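Local coordinates for lysine/ornithine decarboxylase (Vibrio vulnificus, PDB 2PLJ), which catalyses the pyridoxal-phosphate-dependent decarboxylation of lysine and ornithine, yielding cadaverine and putrescine, at residues R207-T220 with L247-Y260. Sequence-based numbering, arbitrary orientation.
With P3T ((4-{[(4-aminobutyl)amino]methyl}-5-hydroxy-6-methylpyridin-3-yl)methyl dihydrogen phosphate), chain D.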
# COMPACT_ATOMS: atom_id res chain seq x y z
N ARG A 207 -36.54 -10.32 2.66
CA ARG A 207 -36.55 -10.15 4.11
C ARG A 207 -35.54 -9.10 4.56
O ARG A 207 -34.37 -9.12 4.15
CB ARG A 207 -36.23 -11.49 4.80
CG ARG A 207 -36.02 -11.37 6.32
CD ARG A 207 -35.94 -12.73 7.03
NE ARG A 207 -35.37 -12.58 8.37
CZ ARG A 207 -36.06 -12.16 9.44
NH1 ARG A 207 -37.36 -11.86 9.32
NH2 ARG A 207 -35.46 -12.03 10.61
N ILE A 208 -36.00 -8.20 5.43
CA ILE A 208 -35.11 -7.24 6.08
C ILE A 208 -34.87 -7.72 7.53
O ILE A 208 -35.82 -7.81 8.33
CB ILE A 208 -35.68 -5.80 6.06
CG1 ILE A 208 -35.93 -5.29 4.62
CG2 ILE A 208 -34.76 -4.84 6.86
CD1 ILE A 208 -34.71 -5.35 3.68
N LYS A 209 -33.61 -8.01 7.83
CA LYS A 209 -33.16 -8.42 9.17
C LYS A 209 -33.17 -7.21 10.12
O LYS A 209 -33.57 -7.32 11.27
CB LYS A 209 -31.75 -9.00 9.11
CG LYS A 209 -31.29 -9.60 10.43
CD LYS A 209 -29.90 -10.23 10.32
CE LYS A 209 -29.49 -10.88 11.65
NZ LYS A 209 -30.26 -12.15 11.87
N GLY A 210 -32.78 -6.04 9.62
CA GLY A 210 -32.73 -4.87 10.49
C GLY A 210 -31.91 -3.75 9.88
O GLY A 210 -31.84 -3.63 8.65
N LEU A 211 -31.30 -2.95 10.76
CA LEU A 211 -30.54 -1.76 10.37
C LEU A 211 -29.09 -1.86 10.83
O LEU A 211 -28.78 -2.57 11.81
CB LEU A 211 -31.15 -0.49 10.99
CG LEU A 211 -32.64 -0.22 10.75
CD1 LEU A 211 -33.07 1.10 11.44
CD2 LEU A 211 -32.93 -0.16 9.28
N SER A 212 -28.20 -1.15 10.15
CA SER A 212 -26.81 -1.09 10.58
C SER A 212 -26.26 0.30 10.34
O SER A 212 -26.82 1.08 9.55
CB SER A 212 -25.96 -2.13 9.84
OG SER A 212 -25.73 -1.74 8.50
N PHE A 213 -25.16 0.61 11.00
CA PHE A 213 -24.43 1.82 10.68
C PHE A 213 -22.98 1.62 11.08
O PHE A 213 -22.67 0.68 11.83
CB PHE A 213 -25.04 3.03 11.39
CG PHE A 213 -24.98 2.95 12.91
CD1 PHE A 213 -23.76 3.21 13.60
CD2 PHE A 213 -26.12 2.61 13.64
CE1 PHE A 213 -23.71 3.12 15.01
CE2 PHE A 213 -26.09 2.51 15.04
CZ PHE A 213 -24.91 2.78 15.74
N HIS A 214 -22.12 2.53 10.63
CA HIS A 214 -20.70 2.49 11.05
C HIS A 214 -20.27 3.93 11.17
O HIS A 214 -20.28 4.67 10.16
CB HIS A 214 -19.82 1.72 10.06
CG HIS A 214 -18.39 1.59 10.51
ND1 HIS A 214 -17.36 2.29 9.95
CD2 HIS A 214 -17.85 0.82 11.48
CE1 HIS A 214 -16.22 1.96 10.55
NE2 HIS A 214 -16.49 1.07 11.48
N VAL A 215 -20.01 4.37 12.39
CA VAL A 215 -19.74 5.80 12.63
C VAL A 215 -18.34 6.25 12.19
O VAL A 215 -18.03 7.46 12.17
CB VAL A 215 -20.06 6.24 14.09
CG1 VAL A 215 -21.57 6.05 14.40
CG2 VAL A 215 -19.23 5.52 15.11
N GLY A 216 -17.50 5.28 11.86
CA GLY A 216 -16.12 5.58 11.43
C GLY A 216 -15.06 4.97 12.34
O GLY A 216 -15.28 4.71 13.54
N SER A 217 -13.88 4.75 11.79
CA SER A 217 -12.84 4.05 12.56
C SER A 217 -12.14 5.01 13.56
O SER A 217 -12.04 6.24 13.30
CB SER A 217 -11.85 3.36 11.61
OG SER A 217 -11.02 2.41 12.30
N GLN A 218 -11.69 4.45 14.70
CA GLN A 218 -11.03 5.22 15.79
C GLN A 218 -11.91 6.42 16.18
O GLN A 218 -11.48 7.56 16.15
CB GLN A 218 -9.60 5.63 15.39
CG GLN A 218 -8.73 6.23 16.50
CD GLN A 218 -8.30 5.24 17.60
OE1 GLN A 218 -8.62 4.04 17.57
NE2 GLN A 218 -7.51 5.76 18.54
N THR A 219 -13.17 6.12 16.46
CA THR A 219 -14.12 7.15 16.92
C THR A 219 -13.87 7.36 18.40
O THR A 219 -13.97 6.41 19.18
CB THR A 219 -15.57 6.68 16.69
OG1 THR A 219 -15.86 6.74 15.29
CG2 THR A 219 -16.56 7.60 17.43
N THR A 220 -13.59 8.61 18.79
CA THR A 220 -13.21 8.91 20.17
C THR A 220 -14.38 9.48 20.98
O THR A 220 -14.31 9.54 22.22
CB THR A 220 -12.00 9.83 20.23
OG1 THR A 220 -12.26 11.02 19.45
CG2 THR A 220 -10.73 9.08 19.72
N LEU A 247 -38.56 -4.81 12.59
CA LEU A 247 -37.13 -5.16 12.41
C LEU A 247 -36.56 -5.84 13.64
O LEU A 247 -36.84 -5.43 14.79
CB LEU A 247 -36.30 -3.92 12.07
CG LEU A 247 -36.79 -3.13 10.85
CD1 LEU A 247 -35.75 -2.07 10.47
CD2 LEU A 247 -37.11 -4.04 9.66
N SER A 248 -35.77 -6.90 13.42
CA SER A 248 -35.29 -7.72 14.53
C SER A 248 -33.92 -7.32 15.08
O SER A 248 -33.58 -7.68 16.21
CB SER A 248 -35.27 -9.20 14.13
OG SER A 248 -34.18 -9.48 13.25
N THR A 249 -33.15 -6.57 14.30
CA THR A 249 -31.70 -6.42 14.57
C THR A 249 -31.21 -4.99 14.36
O THR A 249 -31.64 -4.33 13.41
CB THR A 249 -30.90 -7.36 13.63
OG1 THR A 249 -31.43 -8.69 13.71
CG2 THR A 249 -29.40 -7.36 13.93
N LEU A 250 -30.34 -4.54 15.28
CA LEU A 250 -29.54 -3.32 15.10
C LEU A 250 -28.09 -3.71 15.16
O LEU A 250 -27.66 -4.34 16.14
CB LEU A 250 -29.83 -2.29 16.21
CG LEU A 250 -29.04 -1.01 16.03
CD1 LEU A 250 -29.36 -0.39 14.63
CD2 LEU A 250 -29.34 -0.01 17.16
N ASP A 251 -27.34 -3.33 14.14
CA ASP A 251 -25.89 -3.60 14.08
C ASP A 251 -25.20 -2.24 14.20
O ASP A 251 -25.37 -1.40 13.31
CB ASP A 251 -25.60 -4.28 12.74
CG ASP A 251 -24.12 -4.46 12.44
OD1 ASP A 251 -23.25 -3.91 13.15
OD2 ASP A 251 -23.86 -5.18 11.44
N ILE A 252 -24.46 -2.01 15.30
CA ILE A 252 -23.88 -0.68 15.59
C ILE A 252 -22.47 -0.45 15.01
O ILE A 252 -21.81 0.55 15.30
CB ILE A 252 -23.89 -0.34 17.11
CG1 ILE A 252 -22.99 -1.33 17.89
CG2 ILE A 252 -25.35 -0.34 17.65
CD1 ILE A 252 -22.69 -0.90 19.31
N GLY A 253 -22.05 -1.38 14.16
CA GLY A 253 -20.77 -1.31 13.44
C GLY A 253 -19.53 -1.37 14.32
O GLY A 253 -19.55 -1.95 15.44
N GLY A 254 -18.44 -0.85 13.76
CA GLY A 254 -17.14 -0.87 14.42
C GLY A 254 -16.76 0.50 14.96
O GLY A 254 -17.62 1.35 15.25
N GLY A 255 -15.45 0.70 15.12
CA GLY A 255 -14.93 2.06 15.39
C GLY A 255 -14.48 2.34 16.80
O GLY A 255 -14.03 3.45 17.10
N PHE A 256 -14.58 1.35 17.68
CA PHE A 256 -14.17 1.50 19.07
C PHE A 256 -12.68 1.77 19.05
O PHE A 256 -11.93 1.12 18.30
CB PHE A 256 -14.48 0.21 19.84
CG PHE A 256 -15.90 -0.25 19.65
CD1 PHE A 256 -16.95 0.41 20.29
CD2 PHE A 256 -16.18 -1.27 18.72
CE1 PHE A 256 -18.28 -0.01 20.06
CE2 PHE A 256 -17.51 -1.68 18.49
CZ PHE A 256 -18.56 -1.04 19.17
N PRO A 257 -12.25 2.78 19.82
CA PRO A 257 -10.88 3.28 19.73
C PRO A 257 -9.89 2.58 20.67
O PRO A 257 -10.27 2.03 21.71
CB PRO A 257 -11.04 4.76 20.11
CG PRO A 257 -12.10 4.71 21.23
CD PRO A 257 -13.08 3.62 20.72
N VAL A 258 -8.62 2.66 20.30
CA VAL A 258 -7.53 2.16 21.16
C VAL A 258 -6.46 3.23 21.32
O VAL A 258 -6.41 4.20 20.55
CB VAL A 258 -6.89 0.88 20.58
CG1 VAL A 258 -7.92 -0.20 20.39
CG2 VAL A 258 -6.16 1.18 19.28
N ASN A 259 -5.61 3.04 22.31
CA ASN A 259 -4.52 3.99 22.56
C ASN A 259 -3.42 3.81 21.55
O ASN A 259 -2.90 2.70 21.40
CB ASN A 259 -3.94 3.79 23.95
CG ASN A 259 -4.95 4.11 25.03
OD1 ASN A 259 -5.27 3.26 25.86
ND2 ASN A 259 -5.50 5.28 24.98
N TYR A 260 -3.06 4.90 20.88
CA TYR A 260 -1.81 4.95 20.11
C TYR A 260 -0.83 5.82 20.89
O TYR A 260 -0.25 5.36 21.86
CB TYR A 260 -2.03 5.44 18.67
CG TYR A 260 -2.71 4.37 17.86
CD1 TYR A 260 -1.96 3.35 17.25
CD2 TYR A 260 -4.10 4.35 17.74
CE1 TYR A 260 -2.59 2.34 16.50
CE2 TYR A 260 -4.75 3.35 17.01
CZ TYR A 260 -3.99 2.34 16.40
OH TYR A 260 -4.69 1.35 15.69
OAE P3T D . -13.56 -1.41 14.55
PAU P3T D . -12.88 -0.73 13.29
OAF P3T D . -11.58 -1.56 12.85
OAC P3T D . -12.58 0.75 13.44
OAP P3T D . -13.83 -0.86 11.98
CAM P3T D . -14.19 -2.22 11.51
CAS P3T D . -15.28 -2.01 10.45
CAH P3T D . -16.54 -2.49 10.82
NAO P3T D . -17.57 -2.36 9.99
CAQ P3T D . -17.47 -1.74 8.82
CAA P3T D . -18.73 -1.59 7.93
CAR P3T D . -16.24 -1.20 8.39
OAD P3T D . -16.17 -0.59 7.20
CAT P3T D . -15.11 -1.32 9.23
CAG P3T D . -13.84 -0.83 8.78
NAN P3T D . -13.80 0.14 7.87
CAL P3T D . -12.56 0.73 7.27
CAK P3T D . -11.50 1.12 8.32
CAJ P3T D . -10.27 1.63 7.51
CAI P3T D . -9.13 2.04 8.45
NAB P3T D . -8.04 2.73 7.73
O HOH W 1 -32.72 -11.61 13.44
O HOH W 2 -20.00 2.23 14.24
O HOH W 3 -11.37 1.79 15.58
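L211 joins strand 207-212 to strand 249-251 through both its backbone N and its carbonyl O: the N donates to T249 O (3.0 Å) and the O accepts from D251 N (2.8 Å). F213 N continues this parallel ladder to D251 O. On the face turned to helix 223-241, L211 CD2 meets L247 CD1 at 3.6 Å and the side chains cross at about a right angle. The F213 ring, swung between its own N and carbonyl carbon (chi1 62°), lies beside I252 and takes I252 CA over one face, 3.9 Å from the ring centroid. D251 points to the other side of the sheet, where OD1 accepts from G253 N in an Asx turn that bends the chain into the glycine run 253-255.

Beyond the strands, the Q218 amide pairs with the backbone of V258, NE2 giving an almost straight, in-plane bond to V258 O (2.8 Å) while OE1 accepts from V258 N; T219 N donates to G255 O.

Both loops reach P3T, the reduced putrescine adduct of the cofactor. H214 lays one ring face over its pyridine ring, S217 OG bonds its phosphate and also R293, and G255 N donates to P3T OAE (2.9 Å). Such a beta-alpha-beta crossover, with a glycine-rich phosphate loop after its second strand, is characteristic of the pyridoxal-phosphate site of the beta/alpha-barrel basic amino acid decarboxylases.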